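Local coordinates for Serine/threonine-protein kinase PknI (PDB 5XLM), which phosphorylates serine and threonine residues of proteins and slows mycobacterial growth inside the infected host, the chain here being its extracellular sensor domain, at residues Q49-T54 with A164-P169; T64-R69 with A81-D86. All blocks are in the same frame, centred on the assembly; numbering follows the deposited sequence.

From the N terminus, the chain first runs along strand 38-51, whose end supplies residues 49-54 of interaction 1. After a tight turn, the short strand 54-55 and a loop, it comes back as strand 62-72, pairs with 38-51, and makes a hairpin with strand 77-83 through the turn that the Cys72-Cys77 disulfide spans. Interaction 2 closes that short loop. The antiparallel meander then continues through 100-105, 108-117, 131-140 and 146-154 until strand 165-174 returns to 38-51, where interaction 1 shuts the sheet into a barrel. Interaction 2 is therefore nested within the long loop closed by interaction 1. Their centres lie about 25 Å apart, on opposite sides of the chain's centre.

Interaction 1. Residues Q49-T54 with A164-P169; sequences QTYDYT and AVIRIP
Arg167 lies flat on Tyr53 where the last strand of the antiparallel barrel, 165-174, meets the end of strand 38-51 and closes the sheet. The guanidinium and phenol planes are only 6° apart, with centres 3.9 Å from each other, an off-centre cation-pi stack. NH1 sits over the middle of the ring, while CZ and NH2 lean toward the hydroxyl side. Val165 CG1 covers the opposite face of the guanidinium, sandwiching it. The type I' turn from Tyr51 to Thr54 brings Tyr53 round, and with CG anti to the carbonyl carbon (chi1 -63°) the ring meets the guanidinium.

On the sheet face shared by Tyr51 and Ile166, Ala164 CB rests over the Tyr51 ring face, 3.8 Å from its centroid. Ile166 CG1 reaches Tyr51 CD1 obliquely. The backbones join at the hydrogen-bonded pair Thr50 and Arg167: Thr50 N donates to Arg167 O at 2.9 Å, and Arg167 N answers to Thr50 O at 3.2 Å. Beyond it, Asp52 grips Val165 twice. Its N donates to Val165 O over 3.1 Å, and its OD1 receives Val165 N at 3.2 Å from above the carboxylate plane, 52° out of it. The same OD1 accepts a hydrogen bond from a water, which in turn accepts one from Arg167 NH1 at 2.7 Å.

Interaction 2. Residues T64-R69 with A81-D86; sequences TWWAFR and ATMLDD
Ala81 CB sits squarely over the centre of the Phe68 ring, 3.5 Å from its centroid. At the next non-hydrogen-bonded pair, on the same face, Met83 lies across the Trp66 indole: CB is over the six-membered ring, 3.9 Å from its centroid, and SD, 4.6 Å from the same centroid, makes an oblique Met-aromatic contact. With CG anti to the backbone N (chi1 -165°) and an extended chain beyond it, the methionine runs on until CE meets Thr64 CG2 at 3.6 Å. Trp66 NE1 donates to Thr64 OG1 at 2.8 Å, helping to fix the turn of the indole. Phe100 and Tyr40 add edge-to-face contacts to Trp66 and Phe68 respectively.

The two segments lie on the arms of a beta hairpin, strands 62-72 and 77-83. Ala67 and Thr82 form a hydrogen-bonded pair; Ala67 N reaches Thr82 O at 2.9 Å and Thr82 N returns the bond to Ala67 O. On the face of Ala67 and Thr82, Ala67 CB packs against Thr82 CG2 and Leu84 CD2.

Toward the open end, Leu84 N donates nearly straight (169°) to Trp65 O at 2.8 Å. A water then accepts from Trp65 N at 2.9 Å and lies close to Leu84 O and Asp86 OD1, while Asp86 OD2 forms a salt bridge to Lys93.

Interaction 1. Residues Q49-T54 with A164-P169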
ATOM      1  N   GLN A  49       1.076 -15.638   3.798  1.00 45.01           N
ATOM      2  CA  GLN A  49       2.145 -15.044   4.585  1.00 40.93           C
ATOM      3  C   GLN A  49       3.289 -16.034   4.789  1.00 48.17           C
ATOM      4  O   GLN A  49       3.067 -17.221   5.041  1.00 53.76           O
ATOM      5  CB  GLN A  49       1.596 -14.586   5.934  1.00 40.73           C
ATOM      6  CG  GLN A  49       2.639 -14.070   6.892  1.00 51.42           C
ATOM      7  CD  GLN A  49       2.022 -13.427   8.112  1.00 54.66           C
ATOM      8  OE1 GLN A  49       0.921 -12.878   8.048  1.00 57.13           O
ATOM      9  NE2 GLN A  49       2.724 -13.495   9.236  1.00 54.07           N
ATOM     10  N   THR A  50       4.520 -15.534   4.679  1.00 48.79           N
ATOM     11  CA  THR A  50       5.718 -16.346   4.838  1.00 56.99           C
ATOM     12  C   THR A  50       6.602 -15.782   5.944  1.00 57.20           C
ATOM     13  O   THR A  50       6.591 -14.579   6.221  1.00 49.91           O
ATOM     14  CB  THR A  50       6.526 -16.422   3.533  1.00 53.23           C
ATOM     15  OG1 THR A  50       7.000 -15.115   3.185  1.00 54.89           O
ATOM     16  CG2 THR A  50       5.668 -16.965   2.400  1.00 48.23           C
ATOM     17  N   TYR A  51       7.372 -16.671   6.569  1.00 54.16           N
ATOM     18  CA  TYR A  51       8.335 -16.326   7.616  1.00 58.68           C
ATOM     19  C   TYR A  51       9.702 -16.807   7.140  1.00 61.49           C
ATOM     20  O   TYR A  51      10.019 -17.996   7.257  1.00 63.51           O
ATOM     21  CB  TYR A  51       7.940 -16.962   8.949  1.00 63.66           C
ATOM     22  CG  TYR A  51       8.780 -16.537  10.135  1.00 71.53           C
ATOM     23  CD1 TYR A  51       8.420 -15.439  10.907  1.00 70.64           C
ATOM     24  CD2 TYR A  51       9.921 -17.244  10.495  1.00 81.57           C
ATOM     25  CE1 TYR A  51       9.178 -15.050  11.998  1.00 78.58           C
ATOM     26  CE2 TYR A  51      10.687 -16.862  11.585  1.00 85.13           C
ATOM     27  CZ  TYR A  51      10.307 -15.767  12.334  1.00 86.77           C
ATOM     28  OH  TYR A  51      11.064 -15.378  13.418  1.00 91.05           O
ATOM     29  N   ASP A  52      10.506 -15.885   6.606  1.00 58.43           N
ATOM     30  CA  ASP A  52      11.767 -16.218   5.937  1.00 54.91           C
ATOM     31  C   ASP A  52      11.531 -17.221   4.806  1.00 55.99           C
ATOM     32  O   ASP A  52      12.138 -18.293   4.755  1.00 65.80           O
ATOM     33  CB  ASP A  52      12.808 -16.740   6.931  1.00 57.70           C
ATOM     34  CG  ASP A  52      13.470 -15.627   7.722  1.00 59.68           C
ATOM     35  OD1 ASP A  52      13.624 -14.514   7.176  1.00 54.35           O
ATOM     36  OD2 ASP A  52      13.845 -15.869   8.888  1.00 63.21           O
ATOM     37  N   TYR A  53      10.612 -16.862   3.905  1.00 54.43           N
ATOM     38  CA  TYR A  53      10.248 -17.640   2.721  1.00 59.07           C
ATOM     39  C   TYR A  53       9.529 -18.944   3.058  1.00 62.47           C
ATOM     40  O   TYR A  53       9.015 -19.616   2.157  1.00 67.59           O
ATOM     41  CB  TYR A  53      11.481 -17.936   1.860  1.00 61.13           C
ATOM     42  CG  TYR A  53      12.154 -16.705   1.291  1.00 58.08           C
ATOM     43  CD1 TYR A  53      11.481 -15.863   0.415  1.00 49.83           C
ATOM     44  CD2 TYR A  53      13.468 -16.396   1.617  1.00 56.60           C
ATOM     45  CE1 TYR A  53      12.095 -14.741  -0.111  1.00 54.47           C
ATOM     46  CE2 TYR A  53      14.090 -15.276   1.097  1.00 60.42           C
ATOM     47  CZ  TYR A  53      13.399 -14.452   0.233  1.00 59.63           C
ATOM     48  OH  TYR A  53      14.017 -13.337  -0.288  1.00 58.66           O
ATOM     49  N   THR A  54       9.475 -19.316   4.344  1.00 56.43           N
ATOM     50  CA  THR A  54       8.746 -20.536   4.689  1.00 63.33           C
ATOM     51  C   THR A  54       7.297 -20.193   5.013  1.00 68.83           C
ATOM     52  O   THR A  54       7.047 -19.274   5.803  1.00 73.37           O
ATOM     53  CB  THR A  54       9.391 -21.249   5.873  1.00 69.47           C
ATOM     54  OG1 THR A  54       8.959 -20.647   7.099  1.00 76.07           O
ATOM     55  CG2 THR A  54      10.911 -21.157   5.782  1.00 63.53           C
ATOM     56  N   ALA A 164      13.915 -11.895  11.419  1.00 78.05           N
ATOM     57  CA  ALA A 164      13.251 -12.524  10.289  1.00 74.63           C
ATOM     58  C   ALA A 164      12.559 -11.478   9.419  1.00 81.35           C
ATOM     59  O   ALA A 164      12.489 -10.292   9.754  1.00 75.14           O
ATOM     60  CB  ALA A 164      12.248 -13.566  10.766  1.00 75.40           C
ATOM     61  N   VAL A 165      12.045 -11.933   8.280  1.00 42.79           N
ATOM     62  CA  VAL A 165      11.375 -11.074   7.308  1.00 38.68           C
ATOM     63  C   VAL A 165      10.045 -11.724   6.952  1.00 40.74           C
ATOM     64  O   VAL A 165      10.019 -12.801   6.344  1.00 42.89           O
ATOM     65  CB  VAL A 165      12.219 -10.849   6.048  1.00 37.40           C
ATOM     66  CG1 VAL A 165      11.452 -10.000   5.046  1.00 35.20           C
ATOM     67  CG2 VAL A 165      13.542 -10.194   6.404  1.00 32.25           C
ATOM     68  N   ILE A 166       8.946 -11.073   7.319  1.00 41.89           N
ATOM     69  CA  ILE A 166       7.607 -11.558   7.006  1.00 38.11           C
ATOM     70  C   ILE A 166       7.148 -10.923   5.701  1.00 36.17           C
ATOM     71  O   ILE A 166       7.168  -9.695   5.555  1.00 37.56           O
ATOM     72  CB  ILE A 166       6.626 -11.239   8.145  1.00 43.64           C
ATOM     73  CG1 ILE A 166       7.163 -11.768   9.475  1.00 47.11           C
ATOM     74  CG2 ILE A 166       5.262 -11.829   7.843  1.00 39.80           C
ATOM     75  CD1 ILE A 166       6.250 -11.497  10.650  1.00 48.06           C
ATOM     76  N   ARG A 167       6.730 -11.757   4.753  1.00 34.11           N
ATOM     77  CA  ARG A 167       6.285 -11.305   3.442  1.00 32.84           C
ATOM     78  C   ARG A 167       4.841 -11.729   3.227  1.00 35.95           C
ATOM     79  O   ARG A 167       4.494 -12.897   3.435  1.00 32.45           O
ATOM     80  CB  ARG A 167       7.178 -11.865   2.332  1.00 27.02           C
ATOM     81  CG  ARG A 167       8.606 -11.348   2.379  1.00 23.36           C
ATOM     82  CD  ARG A 167       9.450 -11.935   1.261  1.00 29.47           C
ATOM     83  NE  ARG A 167      10.839 -11.498   1.341  1.00 35.96           N
ATOM     84  CZ  ARG A 167      11.768 -12.103   2.075  1.00 42.78           C
ATOM     85  NH1 ARG A 167      11.454 -13.171   2.796  1.00 45.52           N
ATOM     86  NH2 ARG A 167      13.010 -11.642   2.093  1.00 39.62           N
ATOM     87  N   ILE A 168       4.005 -10.778   2.815  1.00 24.68           N
ATOM     88  CA  ILE A 168       2.592 -11.022   2.566  1.00 28.32           C
ATOM     89  C   ILE A 168       2.275 -10.497   1.171  1.00 30.30           C
ATOM     90  O   ILE A 168       2.399  -9.295   0.922  1.00 26.51           O
ATOM     91  CB  ILE A 168       1.687 -10.345   3.608  1.00 29.89           C
ATOM     92  CG1 ILE A 168       2.170 -10.667   5.024  1.00 30.87           C
ATOM     93  CG2 ILE A 168       0.248 -10.790   3.427  1.00 29.64           C
ATOM     94  CD1 ILE A 168       1.867  -9.585   6.038  1.00 33.98           C
ATOM     95  N   PRO A 169       1.874 -11.350   0.224  1.00 28.70           N
ATOM     96  CA  PRO A 169       1.544 -10.857  -1.118  1.00 23.45           C
ATOM     97  C   PRO A 169       0.414  -9.840  -1.078  1.00 24.37           C
ATOM     98  O   PRO A 169      -0.450  -9.868  -0.198  1.00 28.77           O
ATOM     99  CB  PRO A 169       1.130 -12.127  -1.869  1.00 23.28           C
ATOM    100  CG  PRO A 169       1.843 -13.229  -1.148  1.00 27.07           C
ATOM    101  CD  PRO A 169       1.839 -12.820   0.298  1.00 27.32           C
TER
HETATM  102  O   HOH W   1      13.780 -13.675   4.056  1.00 42.02           O

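Interaction 2. Residues T64-R69 with A81-D86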
ATOM      1  N   THR A  64      -8.948  -3.510   1.551  1.00 30.40           N
ATOM      2  CA  THR A  64      -9.193  -2.141   1.983  1.00 32.90           C
ATOM      3  C   THR A  64      -9.222  -1.247   0.753  1.00 31.96           C
ATOM      4  O   THR A  64      -8.678  -1.591  -0.300  1.00 31.45           O
ATOM      5  CB  THR A  64      -8.126  -1.646   2.972  1.00 35.83           C
ATOM      6  OG1 THR A  64      -6.824  -1.819   2.401  1.00 30.94           O
ATOM      7  CG2 THR A  64      -8.208  -2.413   4.284  1.00 29.68           C
ATOM      8  N   TRP A  65      -9.864  -0.092   0.890  1.00 28.48           N
ATOM      9  CA  TRP A  65     -10.038   0.832  -0.221  1.00 35.58           C
ATOM     10  C   TRP A  65      -9.357   2.158   0.080  1.00 32.26           C
ATOM     11  O   TRP A  65      -9.413   2.658   1.208  1.00 33.31           O
ATOM     12  CB  TRP A  65     -11.520   1.045  -0.534  1.00 33.83           C
ATOM     13  CG  TRP A  65     -12.092  -0.086  -1.326  1.00 32.94           C
ATOM     14  CD1 TRP A  65     -12.272  -0.130  -2.678  1.00 30.93           C
ATOM     15  CD2 TRP A  65     -12.530  -1.351  -0.821  1.00 31.04           C
ATOM     16  NE1 TRP A  65     -12.810  -1.340  -3.044  1.00 36.67           N
ATOM     17  CE2 TRP A  65     -12.975  -2.109  -1.922  1.00 33.21           C
ATOM     18  CE3 TRP A  65     -12.598  -1.915   0.458  1.00 34.03           C
ATOM     19  CZ2 TRP A  65     -13.481  -3.399  -1.786  1.00 42.54           C
ATOM     20  CZ3 TRP A  65     -13.099  -3.200   0.591  1.00 37.70           C
ATOM     21  CH2 TRP A  65     -13.533  -3.927  -0.524  1.00 39.72           C
ATOM     22  N   TRP A  66      -8.714   2.719  -0.942  1.00 31.61           N
ATOM     23  CA  TRP A  66      -7.886   3.903  -0.791  1.00 30.40           C
ATOM     24  C   TRP A  66      -8.131   4.851  -1.955  1.00 31.50           C
ATOM     25  O   TRP A  66      -8.450   4.425  -3.068  1.00 31.20           O
ATOM     26  CB  TRP A  66      -6.397   3.532  -0.721  1.00 32.05           C
ATOM     27  CG  TRP A  66      -6.069   2.568   0.380  1.00 26.46           C
ATOM     28  CD1 TRP A  66      -6.257   1.216   0.370  1.00 27.13           C
ATOM     29  CD2 TRP A  66      -5.490   2.884   1.649  1.00 26.17           C
ATOM     30  NE1 TRP A  66      -5.836   0.671   1.559  1.00 27.28           N
ATOM     31  CE2 TRP A  66      -5.357   1.673   2.361  1.00 26.71           C
ATOM     32  CE3 TRP A  66      -5.068   4.073   2.253  1.00 28.92           C
ATOM     33  CZ2 TRP A  66      -4.825   1.619   3.647  1.00 27.01           C
ATOM     34  CZ3 TRP A  66      -4.538   4.016   3.531  1.00 26.17           C
ATOM     35  CH2 TRP A  66      -4.421   2.797   4.214  1.00 32.18           C
ATOM     36  N   ALA A  67      -7.981   6.143  -1.684  1.00 30.76           N
ATOM     37  CA  ALA A  67      -8.050   7.180  -2.705  1.00 35.93           C
ATOM     38  C   ALA A  67      -6.628   7.655  -2.980  1.00 25.56           C
ATOM     39  O   ALA A  67      -6.001   8.287  -2.123  1.00 30.82           O
ATOM     40  CB  ALA A  67      -8.950   8.328  -2.256  1.00 32.26           C
ATOM     41  N   PHE A  68      -6.118   7.336  -4.164  1.00 26.64           N
ATOM     42  CA  PHE A  68      -4.749   7.647  -4.548  1.00 25.96           C
ATOM     43  C   PHE A  68      -4.700   8.920  -5.383  1.00 26.62           C
ATOM     44  O   PHE A  68      -5.567   9.156  -6.229  1.00 26.61           O
ATOM     45  CB  PHE A  68      -4.127   6.496  -5.344  1.00 26.52           C
ATOM     46  CG  PHE A  68      -3.440   5.459  -4.500  1.00 26.42           C
ATOM     47  CD1 PHE A  68      -2.059   5.450  -4.382  1.00 26.37           C
ATOM     48  CD2 PHE A  68      -4.171   4.484  -3.839  1.00 26.51           C
ATOM     49  CE1 PHE A  68      -1.420   4.493  -3.615  1.00 29.57           C
ATOM     50  CE2 PHE A  68      -3.535   3.526  -3.068  1.00 28.69           C
ATOM     51  CZ  PHE A  68      -2.159   3.531  -2.957  1.00 27.80           C
ATOM     52  N   ARG A  69      -3.675   9.736  -5.143  1.00 25.84           N
ATOM     53  CA  ARG A  69      -3.344  10.852  -6.016  1.00 30.82           C
ATOM     54  C   ARG A  69      -1.828  10.905  -6.162  1.00 30.49           C
ATOM     55  O   ARG A  69      -1.093  10.605  -5.215  1.00 28.65           O
ATOM     56  CB  ARG A  69      -3.902  12.182  -5.479  1.00 41.52           C
ATOM     57  CG  ARG A  69      -2.986  12.908  -4.519  1.00 55.84           C
ATOM     58  CD  ARG A  69      -3.706  13.991  -3.731  1.00 66.01           C
ATOM     59  NE  ARG A  69      -3.936  15.216  -4.492  1.00 74.40           N
ATOM     60  CZ  ARG A  69      -5.124  15.795  -4.633  1.00 80.00           C
ATOM     61  NH1 ARG A  69      -6.197  15.265  -4.061  1.00 80.61           N
ATOM     62  NH2 ARG A  69      -5.239  16.911  -5.340  1.00 81.47           N
ATOM     63  N   ALA A  81      -2.065   8.236  -0.366  1.00 30.25           N
ATOM     64  CA  ALA A  81      -3.278   7.435  -0.303  1.00 30.37           C
ATOM     65  C   ALA A  81      -3.969   7.655   1.034  1.00 30.71           C
ATOM     66  O   ALA A  81      -3.354   7.472   2.091  1.00 31.29           O
ATOM     67  CB  ALA A  81      -2.968   5.947  -0.499  1.00 31.04           C
ATOM     68  N   THR A  82      -5.240   8.049   0.984  1.00 30.81           N
ATOM     69  CA  THR A  82      -6.057   8.186   2.179  1.00 36.52           C
ATOM     70  C   THR A  82      -7.081   7.060   2.205  1.00 37.15           C
ATOM     71  O   THR A  82      -7.656   6.708   1.172  1.00 31.75           O
ATOM     72  CB  THR A  82      -6.738   9.557   2.247  1.00 44.65           C
ATOM     73  OG1 THR A  82      -7.574   9.616   3.416  1.00 60.18           O
ATOM     74  CG2 THR A  82      -7.574   9.823   1.001  1.00 43.71           C
ATOM     75  N   MET A  83      -7.290   6.488   3.387  1.00 31.92           N
ATOM     76  CA  MET A  83      -8.127   5.303   3.509  1.00 32.47           C
ATOM     77  C   MET A  83      -9.604   5.664   3.420  1.00 36.43           C
ATOM     78  O   MET A  83     -10.059   6.647   4.011  1.00 36.49           O
ATOM     79  CB  MET A  83      -7.845   4.587   4.827  1.00 34.65           C
ATOM     80  CG  MET A  83      -8.386   3.173   4.893  1.00 40.50           C
ATOM     81  SD  MET A  83      -7.883   2.333   6.406  1.00 50.01           S
ATOM     82  CE  MET A  83      -8.515   0.683   6.122  1.00 56.77           C
ATOM     83  N   LEU A  84     -10.346   4.860   2.671  1.00 45.47           N
ATOM     84  CA  LEU A  84     -11.785   5.008   2.540  1.00 47.57           C
ATOM     85  C   LEU A  84     -12.490   4.033   3.476  1.00 49.09           C
ATOM     86  O   LEU A  84     -11.888   3.100   4.014  1.00 47.00           O
ATOM     87  CB  LEU A  84     -12.212   4.783   1.087  1.00 46.34           C
ATOM     88  CG  LEU A  84     -11.515   5.655   0.038  1.00 45.52           C
ATOM     89  CD1 LEU A  84     -11.932   5.226  -1.358  1.00 45.36           C
ATOM     90  CD2 LEU A  84     -11.814   7.133   0.260  1.00 46.10           C
ATOM     91  N   ASP A  85     -13.783   4.264   3.677  1.00 48.54           N
ATOM     92  CA  ASP A  85     -14.552   3.392   4.551  1.00 49.47           C
ATOM     93  C   ASP A  85     -14.782   2.042   3.881  1.00 49.37           C
ATOM     94  O   ASP A  85     -14.803   1.927   2.653  1.00 48.96           O
ATOM     95  CB  ASP A  85     -15.881   4.048   4.925  1.00 50.88           C
ATOM     96  CG  ASP A  85     -16.501   3.443   6.169  1.00 67.63           C
ATOM     97  OD1 ASP A  85     -16.907   2.263   6.120  1.00 59.18           O
ATOM     98  OD2 ASP A  85     -16.558   4.143   7.204  1.00 66.44           O
ATOM     99  N   ASP A  86     -14.951   1.008   4.710  1.00 54.42           N
ATOM    100  CA  ASP A  86     -14.991  -0.358   4.194  1.00 52.34           C
ATOM    101  C   ASP A  86     -16.206  -0.591   3.304  1.00 60.32           C
ATOM    102  O   ASP A  86     -16.092  -1.206   2.237  1.00 65.34           O
ATOM    103  CB  ASP A  86     -14.979  -1.358   5.351  1.00 50.26           C
ATOM    104  CG  ASP A  86     -13.625  -1.454   6.020  1.00 59.01           C
ATOM    105  OD1 ASP A  86     -12.608  -1.138   5.365  1.00 57.85           O
ATOM    106  OD2 ASP A  86     -13.578  -1.856   7.201  1.00 58.79           O
TER
HETATM  107  O   HOH W   2     -10.968   0.619   3.511  1.00 25.49           O